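Local coordinates for protein UDP-galactopyranose mutase (Deinococcus radiodurans, PDB 3HDQ) that probably interconverts UDP-galactopyranose and UDP-galactofuranose as an FAD-dependent mutase, and binds its UDP-galactose substrate in a pocket, at residues Ala113-Gln118 / Tyr172-Arg177; Leu120-Asn125 / Asn207-Asp212. All blocks are in the same frame, centred on the assembly; numbering follows the deposited sequence.

Interaction 1: residues Ala113-Gln118 / Tyr172-Arg177; sequences ASVDGQ and YNKFFR. With GDU (galactose-uridine-5'-diphosphate), chain K.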
loop_
_atom_site.group_PDB
_atom_site.type_symbol
_atom_site.label_atom_id
_atom_site.label_comp_id
_atom_site.label_asym_id
_atom_site.label_seq_id
_atom_site.Cartn_x
_atom_site.Cartn_y
_atom_site.Cartn_z
ATOM N N ALA A 113 14.096 29.944 -5.490
ATOM C CA ALA A 113 14.753 30.243 -4.222
ATOM C C ALA A 113 14.252 31.567 -3.668
ATOM O O ALA A 113 14.147 32.551 -4.396
ATOM C CB ALA A 113 16.268 30.274 -4.392
ATOM N N SER A 114 13.938 31.578 -2.379
ATOM C CA SER A 114 13.488 32.787 -1.709
ATOM C C SER A 114 14.689 33.591 -1.218
ATOM O O SER A 114 15.373 33.211 -0.266
ATOM C CB SER A 114 12.553 32.437 -0.557
ATOM O OG SER A 114 12.160 33.600 0.140
ATOM N N VAL A 115 14.947 34.703 -1.893
ATOM C CA VAL A 115 16.126 35.517 -1.637
ATOM C C VAL A 115 15.717 36.970 -1.792
ATOM O O VAL A 115 15.084 37.332 -2.786
ATOM C CB VAL A 115 17.230 35.193 -2.668
ATOM C CG1 VAL A 115 18.280 36.297 -2.714
ATOM C CG2 VAL A 115 17.867 33.840 -2.359
ATOM N N ASP A 116 16.057 37.799 -0.813
ATOM C CA ASP A 116 15.655 39.203 -0.844
ATOM C C ASP A 116 14.146 39.352 -1.081
ATOM O O ASP A 116 13.711 40.243 -1.805
ATOM C CB ASP A 116 16.428 39.971 -1.935
ATOM C CG ASP A 116 17.914 40.137 -1.616
ATOM O OD1 ASP A 116 18.329 39.772 -0.497
ATOM O OD2 ASP A 116 18.660 40.638 -2.489
ATOM N N GLY A 117 13.352 38.473 -0.483
ATOM C CA GLY A 117 11.905 38.566 -0.575
ATOM C C GLY A 117 11.322 38.354 -1.964
ATOM O O GLY A 117 10.161 38.672 -2.213
ATOM N N GLN A 118 12.126 37.819 -2.871
ATOM C CA GLN A 118 11.655 37.464 -4.200
ATOM C C GLN A 118 11.804 35.968 -4.408
ATOM O O GLN A 118 12.636 35.328 -3.764
ATOM C CB GLN A 118 12.506 38.151 -5.264
ATOM C CG GLN A 118 12.535 39.647 -5.202
ATOM C CD GLN A 118 13.752 40.204 -5.924
ATOM O OE1 GLN A 118 14.721 40.615 -5.288
ATOM N NE2 GLN A 118 13.722 40.186 -7.253
ATOM N N TYR A 172 27.176 33.567 -3.961
ATOM C CA TYR A 172 27.478 32.472 -3.055
ATOM C C TYR A 172 26.818 32.672 -1.694
ATOM O O TYR A 172 26.232 31.742 -1.142
ATOM C CB TYR A 172 28.999 32.329 -2.893
ATOM C CG TYR A 172 29.429 31.443 -1.744
ATOM C CD1 TYR A 172 29.451 30.064 -1.881
ATOM C CD2 TYR A 172 29.828 31.989 -0.527
ATOM C CE1 TYR A 172 29.851 29.243 -0.836
ATOM C CE2 TYR A 172 30.233 31.179 0.522
ATOM C CZ TYR A 172 30.238 29.804 0.358
ATOM O OH TYR A 172 30.633 28.982 1.382
ATOM N N ASN A 173 26.921 33.875 -1.141
ATOM C CA ASN A 173 26.329 34.132 0.171
ATOM C C ASN A 173 24.805 34.107 0.109
ATOM O O ASN A 173 24.139 33.764 1.091
ATOM C CB ASN A 173 26.777 35.477 0.745
ATOM C CG ASN A 173 28.263 35.517 1.092
ATOM O OD1 ASN A 173 28.907 34.491 1.309
ATOM N ND2 ASN A 173 28.808 36.721 1.149
ATOM N N LYS A 174 24.259 34.468 -1.049
ATOM C CA LYS A 174 22.815 34.609 -1.186
ATOM C C LYS A 174 22.059 33.314 -1.480
ATOM O O LYS A 174 20.933 33.147 -1.018
ATOM C CB LYS A 174 22.473 35.703 -2.206
ATOM C CG LYS A 174 22.213 37.027 -1.525
ATOM C CD LYS A 174 22.387 38.225 -2.426
ATOM C CE LYS A 174 22.217 39.505 -1.596
ATOM N NZ LYS A 174 23.055 40.630 -2.107
ATOM N N PHE A 175 22.688 32.403 -2.223
ATOM C CA PHE A 175 22.028 31.169 -2.646
ATOM C C PHE A 175 22.605 29.885 -2.017
ATOM O O PHE A 175 21.871 28.921 -1.804
ATOM C CB PHE A 175 22.038 31.054 -4.181
ATOM C CG PHE A 175 21.162 32.068 -4.872
ATOM C CD1 PHE A 175 21.627 33.346 -5.134
ATOM C CD2 PHE A 175 19.869 31.739 -5.258
ATOM C CE1 PHE A 175 20.817 34.278 -5.756
ATOM C CE2 PHE A 175 19.055 32.674 -5.881
ATOM C CZ PHE A 175 19.528 33.942 -6.125
ATOM N N PHE A 176 23.909 29.867 -1.726
ATOM C CA PHE A 176 24.569 28.628 -1.298
ATOM C C PHE A 176 25.011 28.528 0.163
ATOM O O PHE A 176 24.741 27.514 0.816
ATOM C CB PHE A 176 25.740 28.290 -2.218
ATOM C CG PHE A 176 25.309 27.814 -3.562
ATOM C CD1 PHE A 176 25.082 26.470 -3.788
ATOM C CD2 PHE A 176 25.093 28.714 -4.588
ATOM C CE1 PHE A 176 24.673 26.034 -5.021
ATOM C CE2 PHE A 176 24.679 28.283 -5.826
ATOM C CZ PHE A 176 24.467 26.946 -6.043
ATOM N N ARG A 177 25.693 29.553 0.670
ATOM C CA ARG A 177 26.255 29.469 2.013
ATOM C C ARG A 177 25.211 29.121 3.064
ATOM O O ARG A 177 25.354 28.126 3.778
ATOM C CB ARG A 177 26.984 30.750 2.409
ATOM C CG ARG A 177 27.750 30.601 3.728
ATOM C CD ARG A 177 28.512 31.854 4.108
ATOM N NE ARG A 177 27.637 33.023 4.142
ATOM C CZ ARG A 177 27.890 34.123 4.846
ATOM N NH1 ARG A 177 28.993 34.202 5.588
ATOM N NH2 ARG A 177 27.036 35.140 4.821
HETATM N N1 GDU K . 22.263 24.038 -2.635
HETATM C C2 GDU K . 22.090 25.202 -2.211
HETATM N N3 GDU K . 21.203 26.097 -2.306
HETATM C C4 GDU K . 20.147 25.715 -3.046
HETATM C C5 GDU K . 20.169 24.355 -3.634
HETATM C C6 GDU K . 21.234 23.564 -3.395
HETATM O O2 GDU K . 23.173 25.631 -1.399
HETATM O O4 GDU K . 19.181 26.458 -3.207
HETATM C C1D GDU K . 23.404 23.223 -2.326
HETATM C C2D GDU K . 23.431 22.481 -0.969
HETATM O O2D GDU K . 24.754 22.233 -0.509
HETATM C C3D GDU K . 22.699 21.206 -1.336
HETATM C C4D GDU K . 23.410 20.897 -2.652
HETATM O O4D GDU K . 23.633 22.165 -3.276
HETATM O O3D GDU K . 22.876 20.204 -0.338
HETATM C C5D GDU K . 22.803 19.792 -3.504
HETATM O O5D GDU K . 21.502 20.299 -3.856
HETATM P PA GDU K . 20.246 19.342 -4.092
HETATM O O1A GDU K . 19.176 20.147 -4.745
HETATM O O2A GDU K . 20.664 18.265 -5.004
HETATM O O3A GDU K . 19.667 18.833 -2.704
HETATM P PB GDU K . 18.879 17.469 -2.555
HETATM O O1B GDU K . 18.600 17.454 -1.098
HETATM O O2B GDU K . 19.621 16.224 -2.869
HETATM O O3B GDU K . 17.450 17.466 -3.288
HETATM C "C1'" GDU K . 16.546 16.418 -3.693
HETATM C "C2'" GDU K . 16.986 15.881 -5.071
HETATM C "C3'" GDU K . 17.207 17.126 -5.960
HETATM C "C4'" GDU K . 15.814 17.776 -6.219
HETATM C "C5'" GDU K . 15.121 18.023 -4.850
HETATM C "C6'" GDU K . 13.617 18.398 -4.973
HETATM O "O2'" GDU K . 18.142 15.029 -4.965
HETATM O "O3'" GDU K . 17.872 16.722 -7.179
HETATM O "O4'" GDU K . 15.048 16.873 -7.044
HETATM O "O5'" GDU K . 15.231 17.014 -3.807
HETATM O "O6'" GDU K . 13.388 19.824 -4.875
#
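Val115 and Phe175 carry the apolar part of this contact between strand 111-115 and helix 159-184. CG2 of Val115 lies over one face of the Phe175 ring in a CH-pi contact, 4.1 Å from the centroid and displaced toward the CD2-CE2-CZ rim. The valine places this methyl anti to its carbonyl carbon, while CG1, anti to the backbone N (chi1 162°), meets Lys174 CG instead. Ala113 CB adds a second apolar touch, 4.0 Å from Phe175 CE2. An alanine in place of Phe175 would probably leave the Val115 methyl without its aromatic bed and open a gap against the strand.

Polar contacts are looser. Asp116 and Lys174 cross at about a right angle, but OD2 of Asp116 stays 4.4 Å from NZ of Lys174, too far for a salt bridge; the ammonium pairs with Asp170.

Hydrogen bonding turns to the substrate on the helix side, where uracil N3 donates to the backbone O of Phe175 at 2.9 Å. In a plain van der Waals approach, Phe176 CD1 lies 3.2 Å from uracil O2. Here the helix widens into a pi-type turn, Tyr172 O accepting from both Phe176 N and Arg177 N. The whole is a beta-hairpin, closed by a type I' turn, packed on the helix that lines part of the uracil site.

Interaction 2: residues Leu120-Asn125 / Asn207-Asp212; sequences LPIPIN and NRYFAD. With GDU (galactose-uridine-5'-diphosphate), chain K.
Tyr209 CD1 presses against Pro123 CD at 3.6 Å, the two side chains crossing obliquely, and the same ring carbon meets the carbonyl O of Ile122 at 3.3 Å. That oxygen lies in the ring plane, at its edge. With CG anti to the backbone N (chi1 -156°), Tyr209 carries its ring toward 120-125, where Ile122 CG2 makes a lighter touch, 4.2 Å from Tyr209 CE1. Pro123, which follows a cis peptide bond, also sets its CD 3.6 Å from Arg208 O.

Packing thins toward Asn207, which is partly exposed. Pro121 CB and Asn207 CB are 4.4 Å apart, and Asn125 ND2 merely passes near Asn207. The polar ends of these asparagines are engaged with other residues: Asn125 caps the following helix through Thr128 N and bonds Asp206 O, whereas Asn207 OD1 accepts from Arg110. A water sits 2.8 Å from both Ile122 O and Asn207 O; with more acceptors near it than it has protons, which of them it serves is left open.

At the far end of the ring, Tyr209 OH donates to O1A of the alpha-phosphate; the modelled separation is very short and its exact value doubtful. Arg198 and Arg305 also hydrogen-bond to the substrate. The hydroxyl of a ring set against Pro123 and the Ile122 carbonyl thus faces a phosphate oxygen, consistent with its helping to position the alpha-phosphate.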
loop_
_atom_site.group_PDB
_atom_site.type_symbol
_atom_site.label_atom_id
_atom_site.label_comp_id
_atom_site.label_asym_id
_atom_site.label_seq_id
_atom_site.Cartn_x
_atom_site.Cartn_y
_atom_site.Cartn_z
ATOM N N LEU A 120 13.196 33.481 -7.002
ATOM C CA LEU A 120 14.129 33.536 -8.115
ATOM C C LEU A 120 14.560 32.142 -8.528
ATOM O O LEU A 120 14.717 31.279 -7.684
ATOM C CB LEU A 120 15.361 34.353 -7.693
ATOM C CG LEU A 120 15.444 35.842 -8.052
ATOM C CD1 LEU A 120 14.070 36.434 -8.336
ATOM C CD2 LEU A 120 16.168 36.615 -6.952
ATOM N N PRO A 121 14.794 31.928 -9.831
ATOM C CA PRO A 121 15.225 30.610 -10.299
ATOM C C PRO A 121 16.542 30.162 -9.666
ATOM O O PRO A 121 17.503 30.937 -9.587
ATOM C CB PRO A 121 15.430 30.817 -11.808
ATOM C CG PRO A 121 14.656 32.044 -12.145
ATOM C CD PRO A 121 14.694 32.903 -10.931
ATOM N N ILE A 122 16.558 28.918 -9.203
ATOM C CA ILE A 122 17.790 28.202 -8.881
ATOM C C ILE A 122 17.648 26.902 -9.653
ATOM O O ILE A 122 16.576 26.299 -9.634
ATOM C CB ILE A 122 17.920 27.942 -7.354
ATOM C CG1 ILE A 122 19.203 27.182 -7.030
ATOM C CG2 ILE A 122 16.711 27.186 -6.815
ATOM C CD1 ILE A 122 20.392 28.077 -6.805
ATOM N N PRO A 123 18.689 26.482 -10.390
ATOM C CA PRO A 123 20.038 27.039 -10.566
ATOM C C PRO A 123 20.051 28.531 -10.908
ATOM O O PRO A 123 19.146 29.016 -11.580
ATOM C CB PRO A 123 20.589 26.253 -11.764
ATOM C CG PRO A 123 19.819 25.031 -11.825
ATOM C CD PRO A 123 18.450 25.345 -11.294
ATOM N N ILE A 124 21.069 29.248 -10.438
ATOM C CA ILE A 124 21.264 30.645 -10.818
ATOM C C ILE A 124 21.372 30.742 -12.337
ATOM O O ILE A 124 22.143 30.002 -12.955
ATOM C CB ILE A 124 22.548 31.229 -10.180
ATOM C CG1 ILE A 124 22.426 31.238 -8.648
ATOM C CG2 ILE A 124 22.848 32.626 -10.746
ATOM C CD1 ILE A 124 23.638 31.785 -7.919
ATOM N N ASN A 125 20.590 31.638 -12.937
ATOM C CA ASN A 125 20.686 31.884 -14.378
ATOM C C ASN A 125 20.601 33.368 -14.747
ATOM O O ASN A 125 20.583 34.233 -13.868
ATOM C CB ASN A 125 19.644 31.068 -15.153
ATOM C CG ASN A 125 18.226 31.605 -14.993
ATOM O OD1 ASN A 125 18.010 32.696 -14.460
ATOM N ND2 ASN A 125 17.250 30.830 -15.465
ATOM N N ASN A 207 15.190 27.454 -16.725
ATOM C CA ASN A 207 14.811 27.477 -15.327
ATOM C C ASN A 207 14.478 26.098 -14.763
ATOM O O ASN A 207 14.035 25.998 -13.621
ATOM C CB ASN A 207 13.654 28.460 -15.080
ATOM C CG ASN A 207 12.353 28.003 -15.725
ATOM O OD1 ASN A 207 12.354 27.131 -16.597
ATOM N ND2 ASN A 207 11.235 28.602 -15.307
ATOM N N ARG A 208 14.674 25.043 -15.556
ATOM C CA ARG A 208 14.512 23.685 -15.025
ATOM C C ARG A 208 15.606 23.384 -14.014
ATOM O O ARG A 208 16.746 23.838 -14.144
ATOM C CB ARG A 208 14.592 22.623 -16.114
ATOM C CG ARG A 208 13.559 22.738 -17.200
ATOM C CD ARG A 208 14.311 22.765 -18.497
ATOM N NE ARG A 208 14.336 21.486 -19.165
ATOM C CZ ARG A 208 15.314 21.106 -19.970
ATOM N NH1 ARG A 208 16.353 21.903 -20.165
ATOM N NH2 ARG A 208 15.256 19.925 -20.563
ATOM N N TYR A 209 15.261 22.591 -13.013
ATOM C CA TYR A 209 16.244 22.215 -12.032
ATOM C C TYR A 209 17.196 21.196 -12.634
ATOM O O TYR A 209 18.360 21.127 -12.246
ATOM C CB TYR A 209 15.558 21.686 -10.789
ATOM C CG TYR A 209 16.401 21.814 -9.563
ATOM C CD1 TYR A 209 16.721 23.061 -9.045
ATOM C CD2 TYR A 209 16.887 20.682 -8.915
ATOM C CE1 TYR A 209 17.496 23.173 -7.911
ATOM C CE2 TYR A 209 17.657 20.786 -7.798
ATOM C CZ TYR A 209 17.963 22.025 -7.295
ATOM O OH TYR A 209 18.738 22.106 -6.166
ATOM N N PHE A 210 16.697 20.417 -13.593
ATOM C CA PHE A 210 17.516 19.438 -14.301
ATOM C C PHE A 210 17.437 19.678 -15.787
ATOM O O PHE A 210 16.384 20.064 -16.305
ATOM C CB PHE A 210 17.028 18.006 -14.039
ATOM C CG PHE A 210 16.759 17.711 -12.597
ATOM C CD1 PHE A 210 15.460 17.551 -12.139
ATOM C CD2 PHE A 210 17.800 17.608 -11.696
ATOM C CE1 PHE A 210 15.202 17.291 -10.802
ATOM C CE2 PHE A 210 17.549 17.346 -10.350
ATOM C CZ PHE A 210 16.245 17.183 -9.904
ATOM N N ALA A 211 18.533 19.397 -16.485
ATOM C CA ALA A 211 18.558 19.502 -17.943
ATOM C C ALA A 211 18.634 18.134 -18.599
ATOM O O ALA A 211 18.877 18.037 -19.799
ATOM C CB ALA A 211 19.735 20.366 -18.399
ATOM N N ASP A 212 18.423 17.084 -17.817
ATOM C CA ASP A 212 18.507 15.717 -18.325
ATOM C C ASP A 212 17.534 15.476 -19.486
ATOM O O ASP A 212 16.493 16.134 -19.585
ATOM C CB ASP A 212 18.178 14.696 -17.225
ATOM C CG ASP A 212 18.974 14.902 -15.936
ATOM O OD1 ASP A 212 19.009 13.955 -15.115
ATOM O OD2 ASP A 212 19.549 15.984 -15.717
HETATM N N1 GDU K . 22.263 24.038 -2.635
HETATM C C2 GDU K . 22.090 25.202 -2.211
HETATM N N3 GDU K . 21.203 26.097 -2.306
HETATM C C4 GDU K . 20.147 25.715 -3.046
HETATM C C5 GDU K . 20.169 24.355 -3.634
HETATM C C6 GDU K . 21.234 23.564 -3.395
HETATM O O2 GDU K . 23.173 25.631 -1.399
HETATM O O4 GDU K . 19.181 26.458 -3.207
HETATM C C1D GDU K . 23.404 23.223 -2.326
HETATM C C2D GDU K . 23.431 22.481 -0.969
HETATM O O2D GDU K . 24.754 22.233 -0.509
HETATM C C3D GDU K . 22.699 21.206 -1.336
HETATM C C4D GDU K . 23.410 20.897 -2.652
HETATM O O4D GDU K . 23.633 22.165 -3.276
HETATM O O3D GDU K . 22.876 20.204 -0.338
HETATM C C5D GDU K . 22.803 19.792 -3.504
HETATM O O5D GDU K . 21.502 20.299 -3.856
HETATM P PA GDU K . 20.246 19.342 -4.092
HETATM O O1A GDU K . 19.176 20.147 -4.745
HETATM O O2A GDU K . 20.664 18.265 -5.004
HETATM O O3A GDU K . 19.667 18.833 -2.704
HETATM P PB GDU K . 18.879 17.469 -2.555
HETATM O O1B GDU K . 18.600 17.454 -1.098
HETATM O O2B GDU K . 19.621 16.224 -2.869
HETATM O O3B GDU K . 17.450 17.466 -3.288
HETATM C "C1'" GDU K . 16.546 16.418 -3.693
HETATM C "C2'" GDU K . 16.986 15.881 -5.071
HETATM C "C3'" GDU K . 17.207 17.126 -5.960
HETATM C "C4'" GDU K . 15.814 17.776 -6.219
HETATM C "C5'" GDU K . 15.121 18.023 -4.850
HETATM C "C6'" GDU K . 13.617 18.398 -4.973
HETATM O "O2'" GDU K . 18.142 15.029 -4.965
HETATM O "O3'" GDU K . 17.872 16.722 -7.179
HETATM O "O4'" GDU K . 15.048 16.873 -7.044
HETATM O "O5'" GDU K . 15.231 17.014 -3.807
HETATM O "O6'" GDU K . 13.388 19.824 -4.875
HETATM O O HOH W 1 14.675 24.923 -11.122
#

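The centres of interactions 1 and 2 lie 14 Å apart, on the same side of the chain's centre. Their first segments come from neighbouring antiparallel strands of the mixed sheet, 111-115 and the outermost strand 118-122, with a probable hydrogen bond from Ala113 N to Leu120 O (2.6 Å). The segments alternate along the chain: 113-118, 120-125, 172-177, 207-212. One hairpin thus meets first helix 159-184 and then the loop that follows it. Phe175 joins the two directly, packing on Ile122 and Ile124. The hairpin and the residues just after it therefore lie against two elements that reach the uracil and the alpha-phosphate of one substrate molecule.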